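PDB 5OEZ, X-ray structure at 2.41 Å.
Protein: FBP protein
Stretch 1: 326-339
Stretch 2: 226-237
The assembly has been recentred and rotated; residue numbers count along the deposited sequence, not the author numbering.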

# COMPACT_ATOMS: atom_id res chain seq x y z
N GLN C 326 1.20 34.49 -23.08
CA GLN C 326 0.73 35.86 -22.99
C GLN C 326 0.98 36.48 -21.62
O GLN C 326 1.17 37.68 -21.53
CB GLN C 326 -0.74 35.97 -23.37
CG GLN C 326 -0.97 35.69 -24.86
CD GLN C 326 -2.43 35.73 -25.26
OE1 GLN C 326 -3.31 36.10 -24.46
NE2 GLN C 326 -2.70 35.37 -26.50
N GLU C 327 1.00 35.68 -20.56
CA GLU C 327 1.31 36.20 -19.23
C GLU C 327 2.79 36.57 -19.09
O GLU C 327 3.11 37.61 -18.52
CB GLU C 327 0.94 35.19 -18.13
CG GLU C 327 -0.53 34.77 -18.10
CD GLU C 327 -1.50 35.91 -17.85
OE1 GLU C 327 -1.11 36.95 -17.25
OE2 GLU C 327 -2.68 35.75 -18.25
N VAL C 328 3.67 35.73 -19.63
CA VAL C 328 5.11 36.07 -19.69
C VAL C 328 5.37 37.29 -20.58
O VAL C 328 6.23 38.09 -20.25
CB VAL C 328 5.98 34.87 -20.13
CG1 VAL C 328 7.44 35.27 -20.29
CG2 VAL C 328 5.88 33.77 -19.11
N ASP C 329 4.64 37.43 -21.70
CA ASP C 329 4.75 38.64 -22.57
C ASP C 329 4.35 39.93 -21.83
O ASP C 329 5.02 40.93 -21.98
CB ASP C 329 3.90 38.53 -23.84
CG ASP C 329 4.41 37.47 -24.83
OD1 ASP C 329 5.57 37.03 -24.73
OD2 ASP C 329 3.61 37.03 -25.70
N LEU C 330 3.29 39.87 -21.02
CA LEU C 330 2.85 41.04 -20.26
C LEU C 330 3.92 41.44 -19.24
O LEU C 330 4.22 42.62 -19.10
CB LEU C 330 1.51 40.77 -19.55
CG LEU C 330 0.95 41.89 -18.66
CD1 LEU C 330 0.58 43.08 -19.51
CD2 LEU C 330 -0.25 41.42 -17.85
N CYS C 331 4.51 40.45 -18.58
CA CYS C 331 5.59 40.65 -17.63
C CYS C 331 6.81 41.29 -18.29
O CYS C 331 7.35 42.27 -17.80
CB CYS C 331 5.98 39.30 -17.00
SG CYS C 331 7.29 39.33 -15.76
N MET C 332 7.21 40.77 -19.44
CA MET C 332 8.35 41.32 -20.17
C MET C 332 8.08 42.72 -20.72
O MET C 332 9.03 43.48 -20.93
CB MET C 332 8.79 40.37 -21.30
CG MET C 332 9.47 39.10 -20.82
SD MET C 332 10.87 39.35 -19.68
CE MET C 332 10.14 38.98 -18.09
N ALA C 333 6.82 43.06 -20.95
CA ALA C 333 6.46 44.39 -21.44
C ALA C 333 6.78 45.47 -20.41
O ALA C 333 7.14 46.58 -20.78
CB ALA C 333 5.00 44.45 -21.84
N PHE C 334 6.62 45.15 -19.13
CA PHE C 334 7.03 46.07 -18.07
C PHE C 334 8.56 46.23 -18.03
O PHE C 334 9.06 47.33 -17.82
CB PHE C 334 6.49 45.64 -16.70
CG PHE C 334 5.04 45.97 -16.50
CD1 PHE C 334 4.04 45.09 -16.91
CD2 PHE C 334 4.67 47.18 -15.91
CE1 PHE C 334 2.69 45.40 -16.72
CE2 PHE C 334 3.34 47.50 -15.75
CZ PHE C 334 2.34 46.60 -16.15
N ARG C 335 9.30 45.14 -18.22
CA ARG C 335 10.76 45.20 -18.26
C ARG C 335 11.24 46.02 -19.48
O ARG C 335 12.11 46.89 -19.33
CB ARG C 335 11.38 43.78 -18.30
CG ARG C 335 12.87 43.73 -17.99
CD ARG C 335 13.80 43.72 -19.22
NE ARG C 335 13.30 43.03 -20.43
CZ ARG C 335 13.46 41.74 -20.72
NH1 ARG C 335 14.08 40.89 -19.90
NH2 ARG C 335 12.95 41.26 -21.86
N ASP C 336 10.62 45.80 -20.64
CA ASP C 336 11.00 46.51 -21.87
C ASP C 336 10.79 48.01 -21.80
O ASP C 336 11.64 48.80 -22.27
CB ASP C 336 10.27 45.93 -23.10
CG ASP C 336 10.67 44.46 -23.40
OD1 ASP C 336 11.62 43.93 -22.76
OD2 ASP C 336 9.99 43.83 -24.26
N ARG C 337 9.67 48.42 -21.20
CA ARG C 337 9.39 49.83 -21.13
C ARG C 337 10.35 50.55 -20.18
O ARG C 337 10.55 51.74 -20.36
CB ARG C 337 7.92 50.10 -20.79
CG ARG C 337 7.55 49.91 -19.36
CD ARG C 337 6.23 50.61 -19.07
NE ARG C 337 5.93 50.51 -17.65
CZ ARG C 337 4.77 50.84 -17.10
NH1 ARG C 337 3.75 51.25 -17.85
NH2 ARG C 337 4.60 50.69 -15.80
N ASN C 338 10.94 49.85 -19.20
CA ASN C 338 11.98 50.48 -18.37
C ASN C 338 13.39 50.49 -18.99
O ASN C 338 14.27 51.14 -18.45
CB ASN C 338 12.00 49.94 -16.93
CG ASN C 338 11.19 50.84 -15.92
OD1 ASN C 338 10.20 51.44 -16.34
ND2 ASN C 338 11.49 50.67 -14.62
N VAL C 339 13.57 49.83 -20.14
CA VAL C 339 14.79 49.88 -21.00
C VAL C 339 16.11 49.79 -20.25
O VAL C 339 16.88 48.86 -20.47
CB VAL C 339 14.83 51.11 -21.96
CG1 VAL C 339 13.83 50.94 -23.11
CG2 VAL C 339 14.60 52.43 -21.22
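Stretch 2 (226-237) EPWFKEYIDYLK

Three rings of stretch 2 and stretch 1 are each covered on a face by aliphatic carbon from the opposing helix. R335 CB lies 3.5 Å from the centroid of the W228 six-membered ring, only 6° off the ring normal. C331 CA lies 3.9 Å from the centroid of the Y232 ring. In the reverse sense, Y232 CA lies 3.7 Å from the centroid of the F334 ring, again 6° off the normal. These are CH-pi contacts, and two of them use alpha carbons, so the Y232 and F334 rings each lie over main chain of the opposing helix.

Stretch 2 is helical from P227 to K237, and the helix continues later in the chain. E226 holds the N-cap position. Stretch 1 is also helical, in a helix that begins earlier in the chain. The two run obliquely antiparallel, with 138° between their N-to-C directions. The axes approach to 8.6 Å. The closest CA atoms are those of R335 and W228, 5.5 Å apart. The contact buries 691 Å² in total.

W228 has the largest covered area. Its chi1 is p, and its side chain sits as a knob among C331, M332, R335 and N338. R335 CG packs 3.4 Å from W228 CE2, while the end of the arginine leads away and R335 NE donates a hydrogen bond to D336 OD1 at 3.0 Å, part of a salt bridge within its own helix. M332 CE reaches W228 CH2 at 4.1 Å. W228 NE1 makes a weak hydrogen bond to E226 OE1 at 3.3 Å.

C331 SG lies among three rings. It is over the face of Y232, 4.1 Å from the ring centroid, and at the edges of W228 and F229. Its nearest atoms in those two are W228 CZ3 at 4.0 Å and F229 CE1 at 4.1 Å.

F334 points toward stretch 2. Its CZ is 3.4 Å from Y235 CB, and its CD1 is 3.7 Å from Y232 CD1. The F334 ring meets the Y232 and Y235 rings obliquely, with planes at 58° and 52°. One turn earlier in stretch 1, L330 CD2 packs against Y235 CE2 at 4.0 Å and L236 CD2 at 4.1 Å.

Polar contacts lie toward the C-terminal end of stretch 1. R337 NH2 donates a hydrogen bond to E231 OE1 at 2.6 Å, within a salt bridge. This is the only direct hydrogen bond between the stretches. Water adds two links. One water accepts from N338 ND2 at 3.1 Å and donates to E231 OE2 at 2.9 Å. Another accepts from W228 N at 3.1 Å and, weakly, from N338 ND2 at 3.3 Å.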

# COMPACT_ATOMS: atom_id res chain seq x y z
N GLU C 226 13.36 44.79 -8.40
CA GLU C 226 13.61 45.86 -9.36
C GLU C 226 12.32 46.63 -9.58
O GLU C 226 11.24 46.03 -9.56
CB GLU C 226 14.10 45.29 -10.70
CG GLU C 226 15.51 44.72 -10.63
CD GLU C 226 16.02 44.24 -11.98
OE1 GLU C 226 15.56 43.18 -12.46
OE2 GLU C 226 16.89 44.92 -12.55
N PRO C 227 12.41 47.95 -9.81
CA PRO C 227 11.18 48.75 -9.98
C PRO C 227 10.22 48.26 -11.06
O PRO C 227 9.02 48.26 -10.84
CB PRO C 227 11.72 50.15 -10.31
CG PRO C 227 13.03 50.21 -9.60
CD PRO C 227 13.60 48.81 -9.60
N TRP C 228 10.72 47.84 -12.21
CA TRP C 228 9.84 47.37 -13.27
C TRP C 228 8.96 46.18 -12.82
O TRP C 228 7.81 46.08 -13.21
CB TRP C 228 10.60 47.03 -14.54
CG TRP C 228 11.43 45.76 -14.51
CD1 TRP C 228 12.77 45.66 -14.31
CD2 TRP C 228 10.95 44.42 -14.74
NE1 TRP C 228 13.16 44.34 -14.39
CE2 TRP C 228 12.07 43.56 -14.64
CE3 TRP C 228 9.70 43.86 -15.01
CZ2 TRP C 228 11.97 42.17 -14.82
CZ3 TRP C 228 9.60 42.50 -15.19
CH2 TRP C 228 10.73 41.67 -15.09
N PHE C 229 9.51 45.30 -11.98
CA PHE C 229 8.77 44.15 -11.50
C PHE C 229 7.76 44.51 -10.41
O PHE C 229 6.69 43.90 -10.32
CB PHE C 229 9.71 43.03 -11.02
CG PHE C 229 9.01 41.71 -10.82
CD1 PHE C 229 8.77 40.86 -11.90
CD2 PHE C 229 8.56 41.33 -9.57
CE1 PHE C 229 8.12 39.64 -11.73
CE2 PHE C 229 7.89 40.13 -9.39
CZ PHE C 229 7.68 39.28 -10.47
N LYS C 230 8.07 45.51 -9.60
CA LYS C 230 7.07 46.06 -8.67
C LYS C 230 5.89 46.60 -9.45
O LYS C 230 4.74 46.38 -9.07
CB LYS C 230 7.65 47.17 -7.81
CG LYS C 230 8.73 46.74 -6.85
CD LYS C 230 9.17 47.93 -6.01
CE LYS C 230 10.29 47.56 -5.06
NZ LYS C 230 10.89 48.78 -4.49
N GLU C 231 6.18 47.32 -10.53
CA GLU C 231 5.11 47.89 -11.35
C GLU C 231 4.23 46.82 -11.96
O GLU C 231 3.02 46.98 -12.01
CB GLU C 231 5.69 48.80 -12.43
CG GLU C 231 6.29 50.08 -11.86
CD GLU C 231 6.93 50.98 -12.91
OE1 GLU C 231 6.61 50.86 -14.13
OE2 GLU C 231 7.74 51.85 -12.48
N TYR C 232 4.84 45.75 -12.42
CA TYR C 232 4.11 44.63 -13.00
C TYR C 232 3.18 44.00 -11.97
O TYR C 232 2.00 43.77 -12.25
CB TYR C 232 5.09 43.58 -13.55
CG TYR C 232 4.48 42.22 -13.84
CD1 TYR C 232 3.51 42.07 -14.82
CD2 TYR C 232 4.88 41.08 -13.15
CE1 TYR C 232 2.97 40.83 -15.10
CE2 TYR C 232 4.33 39.84 -13.41
CZ TYR C 232 3.38 39.72 -14.39
OH TYR C 232 2.84 38.47 -14.68
N ILE C 233 3.70 43.76 -10.78
CA ILE C 233 2.90 43.16 -9.72
C ILE C 233 1.77 44.11 -9.31
O ILE C 233 0.63 43.66 -9.16
CB ILE C 233 3.76 42.68 -8.54
CG1 ILE C 233 4.68 41.53 -8.98
CG2 ILE C 233 2.90 42.23 -7.36
CD1 ILE C 233 3.99 40.25 -9.43
N ASP C 234 2.06 45.40 -9.17
CA ASP C 234 1.02 46.39 -8.85
C ASP C 234 -0.09 46.40 -9.91
O ASP C 234 -1.27 46.52 -9.57
CB ASP C 234 1.63 47.79 -8.67
CG ASP C 234 2.50 47.92 -7.41
OD1 ASP C 234 2.64 46.95 -6.62
OD2 ASP C 234 3.07 49.02 -7.20
N TYR C 235 0.29 46.25 -11.17
CA TYR C 235 -0.67 46.22 -12.26
C TYR C 235 -1.61 45.00 -12.15
O TYR C 235 -2.81 45.15 -12.26
CB TYR C 235 0.05 46.21 -13.61
CG TYR C 235 -0.90 46.11 -14.79
CD1 TYR C 235 -1.53 47.25 -15.30
CD2 TYR C 235 -1.17 44.87 -15.40
CE1 TYR C 235 -2.40 47.15 -16.39
CE2 TYR C 235 -2.06 44.76 -16.47
CZ TYR C 235 -2.66 45.90 -16.96
OH TYR C 235 -3.54 45.81 -18.01
N LEU C 236 -1.04 43.80 -11.95
CA LEU C 236 -1.84 42.59 -11.73
C LEU C 236 -2.91 42.79 -10.64
O LEU C 236 -4.05 42.37 -10.81
CB LEU C 236 -0.97 41.40 -11.35
CG LEU C 236 0.09 40.91 -12.33
CD1 LEU C 236 0.64 39.58 -11.83
CD2 LEU C 236 -0.42 40.76 -13.76
N LYS C 237 -2.56 43.48 -9.57
CA LYS C 237 -3.51 43.75 -8.49
C LYS C 237 -4.49 44.89 -8.71
O LYS C 237 -5.58 44.88 -8.12
CB LYS C 237 -2.74 44.13 -7.25
CG LYS C 237 -1.77 43.08 -6.77
CD LYS C 237 -1.18 43.62 -5.49
CE LYS C 237 -0.09 42.73 -4.99
NZ LYS C 237 0.19 43.15 -3.60
O HOH W 1 13.59 48.65 -13.08
O HOH W 2 10.52 52.80 -12.62